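Local atomic coordinates of ureidoglycolate hydrolase (Arabidopsis thaliana, PDB entry 4PXE), a protein that hydrolyses (S)-ureidoglycolate to glyoxylate, ammonia and carbon dioxide as a manganese-dependent homodimer, completing purine breakdown without releasing urea. Residues E130-T135 with G199-F204; R150-S155 with L381-I386; E218-G223 with S368-I373; V225-A230 with P347-K352. One frame throughout, in Å; residues are numbered along the deposited sequence.

Contacts 1 and 4 are buried, contact 2 is partly so, and contact 3 lies at the surface. Contacts 3 and 4 share strand 222-239, which pairs in parallel with 369-374 and antiparallel with 348-349; the two touch where Met372 O meets Thr226 N. Contact 2 touches contacts 1 and 4 largely through helix 379-383: Met383 packs on Phe134 and Phe204, and Leu381 on Ile228 and Ala348, while Leu152 also packs on Phe134. Chemistry follows place. Contact 1 is aromatic and aliphatic with a single hydrogen bond, contact 2 an arginine laid over a phenylalanine, contact 4 mainly backbone pairing among small residues, whereas contact 3 adds a salt bridge and an aspartate-serine pairing to its backbone bonds.

Contact 1: residues E130-T135 with G199-F204; sequences EIILFT and GSYFAF
Tyr201 and Phe204 reach across to Glu130, Ile132 and Phe134, side chain to side chain, with no backbone pairing between 130-135 and 199-204. The polar link is one hydrogen bond: Tyr201 OH donates to Glu130 OE1 at 2.7 Å. The carboxylate stands nearly perpendicular to the ring, at 85°, and the hydroxyl meets OE1 from above the carboxylate plane, while OE1 itself lies at the edge of the tyrosine ring. A tyrosine suits this place because an otherwise apolar ring brings a donor to a buried acid, whose OE2 has a long, weak ion pair with Arg66. Beside that bond, Ile132 and Tyr201 meet tip to tip, Ile132 CD1 lying 3.8 Å from Tyr201 CE2. A phenylalanine in place of Tyr201 would probably leave Glu130 OE1 without its hydroxyl donor and Ile132 CD1 without one of its contacts.

Phe134 and Phe204 also meet tip to tip, Phe134 CE2 coming 3.6 Å from Phe204 CZ, with the ring planes 77° apart. Phe204 CE1 lies in the plane of the Phe134 ring, at its edge. Ile132 steadies the Phe134 ring from within the same segment, its CG2 sitting 3.6 Å above the centre of one face. In Glu130, CG is anti to the backbone N (chi1 -170°), and the chain, extended beyond it, brings the carboxylate to the tyrosine.

Outside the pair, Phe134 lies near the metal ligand His92. Strand 129-133 runs between strands 73-77 and 86-91; Phe74 touches Glu130, Ile132 and Tyr201, and Met383 of helix 379-383 packs on both phenylalanines.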
# COMPACT_ATOMS: atom_id res chain seq x y z
N GLU A 130 30.07 23.25 -17.25
CA GLU A 130 29.92 22.35 -16.12
C GLU A 130 28.63 21.54 -16.19
O GLU A 130 27.55 22.11 -16.35
CB GLU A 130 30.01 23.12 -14.79
CG GLU A 130 30.11 22.22 -13.57
CD GLU A 130 30.60 22.96 -12.33
OE1 GLU A 130 30.06 24.04 -12.01
OE2 GLU A 130 31.55 22.46 -11.68
N ILE A 131 28.77 20.22 -16.08
CA ILE A 131 27.65 19.31 -16.08
C ILE A 131 27.22 19.04 -14.65
O ILE A 131 28.05 18.75 -13.79
CB ILE A 131 28.01 17.97 -16.73
CG1 ILE A 131 28.50 18.19 -18.17
CG2 ILE A 131 26.80 17.02 -16.71
CD1 ILE A 131 28.85 16.91 -18.87
N ILE A 132 25.92 19.14 -14.40
CA ILE A 132 25.37 18.87 -13.08
C ILE A 132 24.49 17.63 -13.13
O ILE A 132 23.53 17.57 -13.90
CB ILE A 132 24.52 20.05 -12.55
CG1 ILE A 132 25.33 21.35 -12.55
CG2 ILE A 132 24.01 19.74 -11.16
CD1 ILE A 132 24.50 22.57 -12.20
N LEU A 133 24.82 16.65 -12.31
CA LEU A 133 23.90 15.56 -12.02
C LEU A 133 23.22 15.93 -10.72
O LEU A 133 23.82 15.85 -9.65
CB LEU A 133 24.64 14.23 -11.90
CG LEU A 133 23.85 13.06 -11.30
CD1 LEU A 133 22.51 12.86 -12.01
CD2 LEU A 133 24.67 11.78 -11.35
N PHE A 134 21.96 16.37 -10.80
CA PHE A 134 21.23 16.73 -9.60
C PHE A 134 21.01 15.48 -8.75
O PHE A 134 20.80 14.39 -9.28
CB PHE A 134 19.92 17.42 -9.97
CG PHE A 134 20.14 18.73 -10.67
CD1 PHE A 134 20.33 19.89 -9.94
CD2 PHE A 134 20.20 18.80 -12.05
CE1 PHE A 134 20.56 21.10 -10.58
CE2 PHE A 134 20.42 20.02 -12.70
CZ PHE A 134 20.60 21.17 -11.96
N THR A 135 21.10 15.62 -7.43
CA THR A 135 21.12 14.45 -6.57
C THR A 135 19.82 13.64 -6.64
O THR A 135 19.84 12.42 -6.49
CB THR A 135 21.48 14.83 -5.11
OG1 THR A 135 21.94 13.66 -4.42
CG2 THR A 135 20.30 15.46 -4.37
N GLY A 199 23.81 34.21 -9.75
CA GLY A 199 24.71 34.61 -10.82
C GLY A 199 26.02 33.84 -10.87
O GLY A 199 26.93 34.22 -11.62
N SER A 200 26.14 32.76 -10.11
CA SER A 200 27.38 31.98 -10.11
C SER A 200 27.51 31.17 -11.40
O SER A 200 28.60 30.69 -11.73
CB SER A 200 27.48 31.08 -8.89
OG SER A 200 26.37 30.21 -8.82
N TYR A 201 26.41 31.02 -12.13
CA TYR A 201 26.46 30.48 -13.48
C TYR A 201 25.99 31.54 -14.48
O TYR A 201 25.04 32.27 -14.20
CB TYR A 201 25.55 29.25 -13.61
CG TYR A 201 26.10 28.00 -12.97
CD1 TYR A 201 27.37 27.54 -13.25
CD2 TYR A 201 25.32 27.26 -12.08
CE1 TYR A 201 27.88 26.39 -12.67
CE2 TYR A 201 25.81 26.10 -11.48
CZ TYR A 201 27.09 25.67 -11.79
OH TYR A 201 27.58 24.52 -11.20
N PHE A 202 26.65 31.60 -15.63
CA PHE A 202 26.24 32.49 -16.72
C PHE A 202 24.87 32.11 -17.28
O PHE A 202 24.04 32.97 -17.56
CB PHE A 202 27.31 32.44 -17.83
CG PHE A 202 27.07 33.41 -18.97
CD1 PHE A 202 27.15 34.78 -18.76
CD2 PHE A 202 26.83 32.95 -20.25
CE1 PHE A 202 26.96 35.67 -19.81
CE2 PHE A 202 26.63 33.83 -21.30
CZ PHE A 202 26.70 35.19 -21.08
N ALA A 203 24.63 30.81 -17.43
CA ALA A 203 23.34 30.29 -17.85
C ALA A 203 23.27 28.84 -17.44
O ALA A 203 24.31 28.22 -17.17
CB ALA A 203 23.18 30.41 -19.36
N PHE A 204 22.05 28.30 -17.38
CA PHE A 204 21.81 26.88 -17.15
C PHE A 204 20.89 26.32 -18.24
O PHE A 204 19.82 26.86 -18.49
CB PHE A 204 21.17 26.62 -15.78
CG PHE A 204 20.78 25.18 -15.59
CD1 PHE A 204 21.73 24.25 -15.22
CD2 PHE A 204 19.48 24.76 -15.82
CE1 PHE A 204 21.39 22.91 -15.09
CE2 PHE A 204 19.14 23.43 -15.69
CZ PHE A 204 20.10 22.51 -15.33

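Contact 2: residues R150-S155 with L381-I386; sequences RLLAGS and LFMARI
Arg150 CG is anti to its carbonyl carbon (chi1 -74°), and the chain then runs extended to NE over Phe382, whose own CG is likewise anti to its carbonyl carbon (chi1 -61°). Arg150 CG sits 3.7 Å from the centroid of the Phe382 ring, almost on the ring normal, in a CH-pi contact. Further along, Phe382 CZ lies over the centre of one guanidinium face, 3.2 Å above its plane, with the two planes inclined at 45°. The aliphatic stem of arginine suits the face of a buried ring, and its flat head carries on over the rim at CZ, while its polar end is held by Ser145 O at NE and by Asp345 in a salt bridge at NH2. An alanine in place of Arg150 would probably uncover this ring face and leave Asp345 without its cationic partner.

The contact joins the C-terminal turn of helix 147-152 to helix 379-383 and the residues that follow it. Helix 147-152 closes in a Schellman motif at Gly154, whose positive phi favours glycine. Next to this turn, Ala153 is small enough for its CB to approach Phe382 O at 3.4 Å, and Ile386 CG1 packs 3.7 Å from Ala153 CA. Arg385 lays its guanidinium over Phe382 CD1, and a water accepts from Arg385 NH1 while donating to Ala153 O at 3.1 Å.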
# COMPACT_ATOMS: atom_id res chain seq x y z
N ARG A 150 16.47 22.66 -5.45
CA ARG A 150 15.85 23.56 -4.48
C ARG A 150 16.90 24.04 -3.48
O ARG A 150 16.87 25.20 -3.04
CB ARG A 150 14.71 22.89 -3.73
CG ARG A 150 13.42 22.70 -4.53
CD ARG A 150 12.41 21.96 -3.64
NE ARG A 150 11.20 21.52 -4.33
CZ ARG A 150 10.13 22.27 -4.51
NH1 ARG A 150 10.10 23.53 -4.06
NH2 ARG A 150 9.07 21.77 -5.15
N LEU A 151 17.82 23.15 -3.12
CA LEU A 151 18.93 23.52 -2.24
C LEU A 151 19.96 24.40 -2.94
O LEU A 151 20.42 25.39 -2.37
CB LEU A 151 19.62 22.28 -1.66
CG LEU A 151 18.84 21.54 -0.57
CD1 LEU A 151 19.56 20.26 -0.19
CD2 LEU A 151 18.63 22.42 0.66
N LEU A 152 20.32 24.07 -4.18
CA LEU A 152 21.24 24.93 -4.91
C LEU A 152 20.67 26.35 -5.02
O LEU A 152 21.41 27.33 -4.95
CB LEU A 152 21.54 24.37 -6.31
CG LEU A 152 22.28 23.03 -6.31
CD1 LEU A 152 22.27 22.41 -7.70
CD2 LEU A 152 23.70 23.21 -5.83
N ALA A 153 19.35 26.45 -5.16
CA ALA A 153 18.68 27.74 -5.26
C ALA A 153 18.43 28.43 -3.91
O ALA A 153 17.77 29.47 -3.86
CB ALA A 153 17.38 27.60 -6.05
N GLY A 154 18.94 27.85 -2.83
CA GLY A 154 19.00 28.54 -1.55
C GLY A 154 17.80 28.44 -0.61
O GLY A 154 17.56 29.36 0.17
N SER A 155 17.05 27.34 -0.67
CA SER A 155 15.90 27.19 0.22
C SER A 155 16.35 26.86 1.64
O SER A 155 16.70 25.72 1.95
CB SER A 155 14.95 26.10 -0.29
OG SER A 155 13.88 25.92 0.63
N LEU A 381 13.41 24.54 -13.26
CA LEU A 381 12.45 25.42 -12.60
C LEU A 381 13.13 26.18 -11.46
O LEU A 381 12.87 27.37 -11.25
CB LEU A 381 11.27 24.61 -12.06
CG LEU A 381 10.19 25.38 -11.31
CD1 LEU A 381 9.57 26.43 -12.20
CD2 LEU A 381 9.13 24.43 -10.81
N PHE A 382 14.02 25.50 -10.75
CA PHE A 382 14.70 26.11 -9.60
C PHE A 382 16.05 26.74 -9.96
O PHE A 382 16.45 27.76 -9.36
CB PHE A 382 14.79 25.11 -8.45
CG PHE A 382 13.43 24.70 -7.98
CD1 PHE A 382 12.71 25.52 -7.13
CD2 PHE A 382 12.83 23.55 -8.47
CE1 PHE A 382 11.44 25.19 -6.74
CE2 PHE A 382 11.55 23.21 -8.08
CZ PHE A 382 10.85 24.02 -7.22
N MET A 383 16.73 26.17 -10.95
CA MET A 383 17.96 26.79 -11.46
C MET A 383 17.68 28.19 -12.00
O MET A 383 18.56 29.05 -11.96
CB MET A 383 18.61 25.90 -12.54
CG MET A 383 19.19 24.60 -12.01
SD MET A 383 20.39 24.82 -10.67
CE MET A 383 21.79 25.47 -11.58
N ALA A 384 16.46 28.41 -12.49
CA ALA A 384 16.04 29.72 -12.99
C ALA A 384 16.11 30.81 -11.93
O ALA A 384 16.16 32.00 -12.25
CB ALA A 384 14.63 29.64 -13.56
N ARG A 385 16.11 30.41 -10.66
CA ARG A 385 16.23 31.37 -9.57
C ARG A 385 17.67 31.84 -9.35
O ARG A 385 17.91 32.85 -8.68
CB ARG A 385 15.67 30.76 -8.28
CG ARG A 385 14.23 30.32 -8.40
CD ARG A 385 13.71 29.79 -7.08
NE ARG A 385 12.33 29.36 -7.21
CZ ARG A 385 11.56 29.05 -6.17
NH1 ARG A 385 12.05 29.13 -4.94
NH2 ARG A 385 10.30 28.68 -6.36
N ILE A 386 18.62 31.10 -9.93
CA ILE A 386 20.06 31.30 -9.73
C ILE A 386 20.71 31.89 -10.97
O ILE A 386 21.67 32.66 -10.88
CB ILE A 386 20.75 29.94 -9.43
CG1 ILE A 386 20.32 29.40 -8.07
CG2 ILE A 386 22.28 30.07 -9.46
CD1 ILE A 386 20.57 30.39 -6.94
O HOH W 1 14.68 29.32 -3.60

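Contact 3: residues E218-G223 with S368-I373; sequences EGLDIG and SHKMMI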
# COMPACT_ATOMS: atom_id res chain seq x y z
N GLU A 218 3.93 17.04 -34.93
CA GLU A 218 4.15 18.12 -35.89
C GLU A 218 5.35 17.87 -36.80
O GLU A 218 5.63 18.67 -37.70
CB GLU A 218 4.26 19.46 -35.15
CG GLU A 218 2.93 19.77 -34.47
CD GLU A 218 2.87 21.09 -33.74
OE1 GLU A 218 3.81 21.90 -33.85
OE2 GLU A 218 1.85 21.30 -33.05
N GLY A 219 6.06 16.77 -36.57
CA GLY A 219 7.23 16.42 -37.37
C GLY A 219 8.44 17.30 -37.13
O GLY A 219 9.26 17.50 -38.03
N LEU A 220 8.59 17.79 -35.91
CA LEU A 220 9.65 18.75 -35.59
C LEU A 220 10.75 18.10 -34.76
O LEU A 220 10.51 17.14 -34.03
CB LEU A 220 9.09 19.95 -34.82
CG LEU A 220 7.99 20.73 -35.54
CD1 LEU A 220 7.35 21.74 -34.58
CD2 LEU A 220 8.57 21.44 -36.76
N ASP A 221 11.96 18.65 -34.86
CA ASP A 221 13.13 18.05 -34.19
C ASP A 221 13.36 18.52 -32.77
O ASP A 221 13.85 17.75 -31.93
CB ASP A 221 14.40 18.36 -34.99
CG ASP A 221 14.35 17.83 -36.41
OD1 ASP A 221 13.97 16.66 -36.59
OD2 ASP A 221 14.71 18.59 -37.33
N ILE A 222 13.07 19.79 -32.50
CA ILE A 222 13.51 20.44 -31.28
C ILE A 222 12.44 21.36 -30.72
O ILE A 222 11.83 22.13 -31.45
CB ILE A 222 14.78 21.31 -31.55
CG1 ILE A 222 15.96 20.43 -31.98
CG2 ILE A 222 15.15 22.16 -30.34
CD1 ILE A 222 16.50 19.52 -30.88
N GLY A 223 12.20 21.27 -29.42
CA GLY A 223 11.37 22.25 -28.74
C GLY A 223 12.23 23.23 -27.95
O GLY A 223 13.09 22.83 -27.17
N SER A 368 14.48 21.52 -37.41
CA SER A 368 13.23 22.25 -37.25
C SER A 368 12.90 22.39 -35.76
O SER A 368 13.26 21.53 -34.95
CB SER A 368 12.10 21.54 -37.98
OG SER A 368 11.91 20.24 -37.44
N HIS A 369 12.22 23.47 -35.40
CA HIS A 369 11.95 23.73 -33.99
C HIS A 369 10.73 24.61 -33.80
O HIS A 369 10.29 25.28 -34.73
CB HIS A 369 13.17 24.37 -33.33
CG HIS A 369 13.74 25.52 -34.10
ND1 HIS A 369 13.43 26.83 -33.82
CD2 HIS A 369 14.57 25.55 -35.17
CE1 HIS A 369 14.07 27.62 -34.66
NE2 HIS A 369 14.77 26.87 -35.49
N LYS A 370 10.17 24.57 -32.59
CA LYS A 370 9.12 25.49 -32.23
C LYS A 370 9.27 25.89 -30.77
O LYS A 370 9.96 25.21 -30.01
CB LYS A 370 7.74 24.88 -32.45
CG LYS A 370 7.33 23.88 -31.38
CD LYS A 370 5.93 23.33 -31.59
CE LYS A 370 4.87 24.41 -31.44
NZ LYS A 370 3.49 23.87 -31.61
N MET A 371 8.64 27.00 -30.40
CA MET A 371 8.58 27.45 -29.02
C MET A 371 7.47 26.69 -28.32
O MET A 371 6.38 26.53 -28.87
CB MET A 371 8.26 28.94 -28.98
CG MET A 371 9.24 29.81 -29.73
SD MET A 371 10.84 29.79 -28.93
CE MET A 371 11.77 30.88 -30.01
N MET A 372 7.72 26.26 -27.09
CA MET A 372 6.67 25.55 -26.36
C MET A 372 6.92 25.62 -24.86
O MET A 372 7.99 26.03 -24.42
CB MET A 372 6.55 24.10 -26.84
CG MET A 372 7.81 23.28 -26.69
SD MET A 372 7.85 21.74 -27.66
CE MET A 372 6.42 20.90 -27.01
N ILE A 373 5.92 25.23 -24.08
CA ILE A 373 6.06 25.23 -22.63
C ILE A 373 6.28 23.82 -22.11
O ILE A 373 5.97 22.84 -22.80
CB ILE A 373 4.85 25.87 -21.92
CG1 ILE A 373 3.63 24.93 -21.97
CG2 ILE A 373 4.55 27.24 -22.52
CD1 ILE A 373 2.71 25.05 -20.77
O HOH W 2 11.94 17.84 -38.90
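Lys370 and Glu218 form a salt bridge, Lys370 NZ donating to Glu218 OE1 at 3.0 Å from the syn side, 16° out of the carboxylate plane; a second, weak bond goes to OE2. The side chains cross at about a right angle, and the bend of the lysine at chi3 (-66°) sets CE on the way to the acid. At the other end, Asp221 and Ser368 hold each other reciprocally. Ser368 N donates to Asp221 OD2 at 2.9 Å, and Asp221 N donates to Ser368 OG at 3.0 Å. Short side chains suit this exchange, since each acceptor must stay close to the partner's backbone. A water bridges Ser368 OG and Gly219 O, the glycine taking the positive phi of a Schellman motif. The backbone ladder starts with a weak bond from Ile222 N to Ser368 O, and Lys370 N then donates to Ile222 O at 3.2 Å.

Leu220 packs between the two polar pairs: its CD1 lies 3.7 Å from Lys370 CD, and its CD2 lies 3.6 Å from Ser368 OG. Beyond, Met372 SD rests 3.7 Å from Gly223 CA, where a side chain on the glycine would clash with the sulfur. The arrangement is the start of a parallel strand pair, Ile222 beside His369 and Gly223 beside Lys370, with a helix-ending turn leading into strand 222-239.

Contact 4: residues V225-A230 with P347-K352; sequences VTAIAA and PALSDK
Ser350 points at the strand opposite, its OG anti to its own carbonyl carbon (chi1 -53°) and donating to Val225 O at 2.7 Å. The hydroxyl approaches from above the carbonyl plane, 46° out of it. The backbone N of the same serine donates to Thr226 O at 2.9 Å, so a single small residue grips two successive carbonyls. Ala227 and Leu349, a non-hydrogen-bonded antiparallel pair, put their side chains on one face of the sheet, where Ala227 CB meets Leu349 CD2 at 3.9 Å. Ile228 and Ala348 point to the other face, toward Leu381 of helix 379-383. They form the hydrogen-bonded pair, Ile228 N donating to Ala348 O at 2.9 Å and Ala348 N to Ile228 O at 3.2 Å, both within the carbonyl planes. At the far end Pro347 brings its CD to 3.6 Å from Ala230 CB. Alanine suits 230, where the proline ring comes close, and 348, where a small CB faces Leu381.

A water receives a bond from Lys352 NZ and donates to Thr226 O and Ser350 O. Thr226 O thus accepts from both an amide and a water. The pairing rests on backbone bonds and one serine hydroxyl, with charge entering only through the water on Lys352; the strand it joins is largely buried, and its Ile228 lies beside the substrate-binding Tyr377.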
# COMPACT_ATOMS: atom_id res chain seq x y z
N VAL A 225 12.08 25.60 -25.07
CA VAL A 225 11.13 25.76 -23.97
C VAL A 225 11.12 27.19 -23.45
O VAL A 225 12.17 27.74 -23.11
CB VAL A 225 11.45 24.78 -22.83
CG1 VAL A 225 10.54 25.02 -21.62
CG2 VAL A 225 11.33 23.35 -23.33
N THR A 226 9.93 27.78 -23.36
CA THR A 226 9.83 29.19 -22.97
C THR A 226 9.36 29.41 -21.53
O THR A 226 9.54 30.48 -20.96
CB THR A 226 8.88 29.95 -23.90
OG1 THR A 226 7.56 29.43 -23.75
CG2 THR A 226 9.32 29.81 -25.36
N ALA A 227 8.75 28.39 -20.93
CA ALA A 227 8.24 28.50 -19.58
C ALA A 227 7.97 27.11 -19.04
O ALA A 227 7.85 26.15 -19.81
CB ALA A 227 6.94 29.32 -19.57
N ILE A 228 7.90 27.00 -17.72
CA ILE A 228 7.60 25.75 -17.04
C ILE A 228 6.37 25.98 -16.17
O ILE A 228 6.32 26.94 -15.41
CB ILE A 228 8.78 25.31 -16.16
CG1 ILE A 228 10.04 25.07 -17.00
CG2 ILE A 228 8.40 24.07 -15.33
CD1 ILE A 228 11.29 24.82 -16.18
N ALA A 229 5.38 25.09 -16.27
CA ALA A 229 4.13 25.21 -15.51
C ALA A 229 4.35 25.16 -14.00
O ALA A 229 5.37 24.65 -13.51
CB ALA A 229 3.14 24.14 -15.95
N ALA A 230 3.38 25.71 -13.26
CA ALA A 230 3.47 25.87 -11.82
C ALA A 230 2.99 24.63 -11.07
O ALA A 230 1.80 24.29 -11.14
CB ALA A 230 2.64 27.07 -11.39
N PRO A 347 5.36 29.32 -11.60
CA PRO A 347 5.97 28.93 -12.88
C PRO A 347 7.26 29.70 -13.09
O PRO A 347 7.51 30.68 -12.38
CB PRO A 347 4.92 29.35 -13.90
CG PRO A 347 4.22 30.50 -13.26
CD PRO A 347 4.22 30.23 -11.79
N ALA A 348 8.09 29.27 -14.03
CA ALA A 348 9.27 30.06 -14.40
C ALA A 348 9.31 30.33 -15.89
O ALA A 348 8.80 29.55 -16.69
CB ALA A 348 10.55 29.39 -13.95
N LEU A 349 9.92 31.45 -16.25
CA LEU A 349 10.13 31.80 -17.65
C LEU A 349 11.59 31.55 -18.03
O LEU A 349 12.50 31.86 -17.26
CB LEU A 349 9.80 33.28 -17.88
CG LEU A 349 8.34 33.71 -17.83
CD1 LEU A 349 8.23 35.23 -17.85
CD2 LEU A 349 7.57 33.12 -18.99
N SER A 350 11.81 30.98 -19.21
CA SER A 350 13.18 30.85 -19.72
C SER A 350 13.74 32.21 -20.09
O SER A 350 13.00 33.12 -20.48
CB SER A 350 13.21 29.95 -20.93
OG SER A 350 12.58 28.72 -20.62
N ASP A 351 15.05 32.35 -19.97
CA ASP A 351 15.74 33.59 -20.31
C ASP A 351 15.67 33.84 -21.81
O ASP A 351 15.88 32.93 -22.62
CB ASP A 351 17.18 33.52 -19.82
CG ASP A 351 17.96 34.77 -20.14
OD1 ASP A 351 18.50 34.86 -21.27
OD2 ASP A 351 18.02 35.66 -19.27
N LYS A 352 15.38 35.07 -22.19
CA LYS A 352 15.15 35.39 -23.60
C LYS A 352 16.40 35.27 -24.48
O LYS A 352 16.29 34.92 -25.66
CB LYS A 352 14.51 36.77 -23.75
CG LYS A 352 13.18 36.91 -23.02
CD LYS A 352 12.18 35.84 -23.44
CE LYS A 352 10.81 36.09 -22.81
NZ LYS A 352 9.84 35.03 -23.21
O HOH W 3 10.54 32.96 -21.72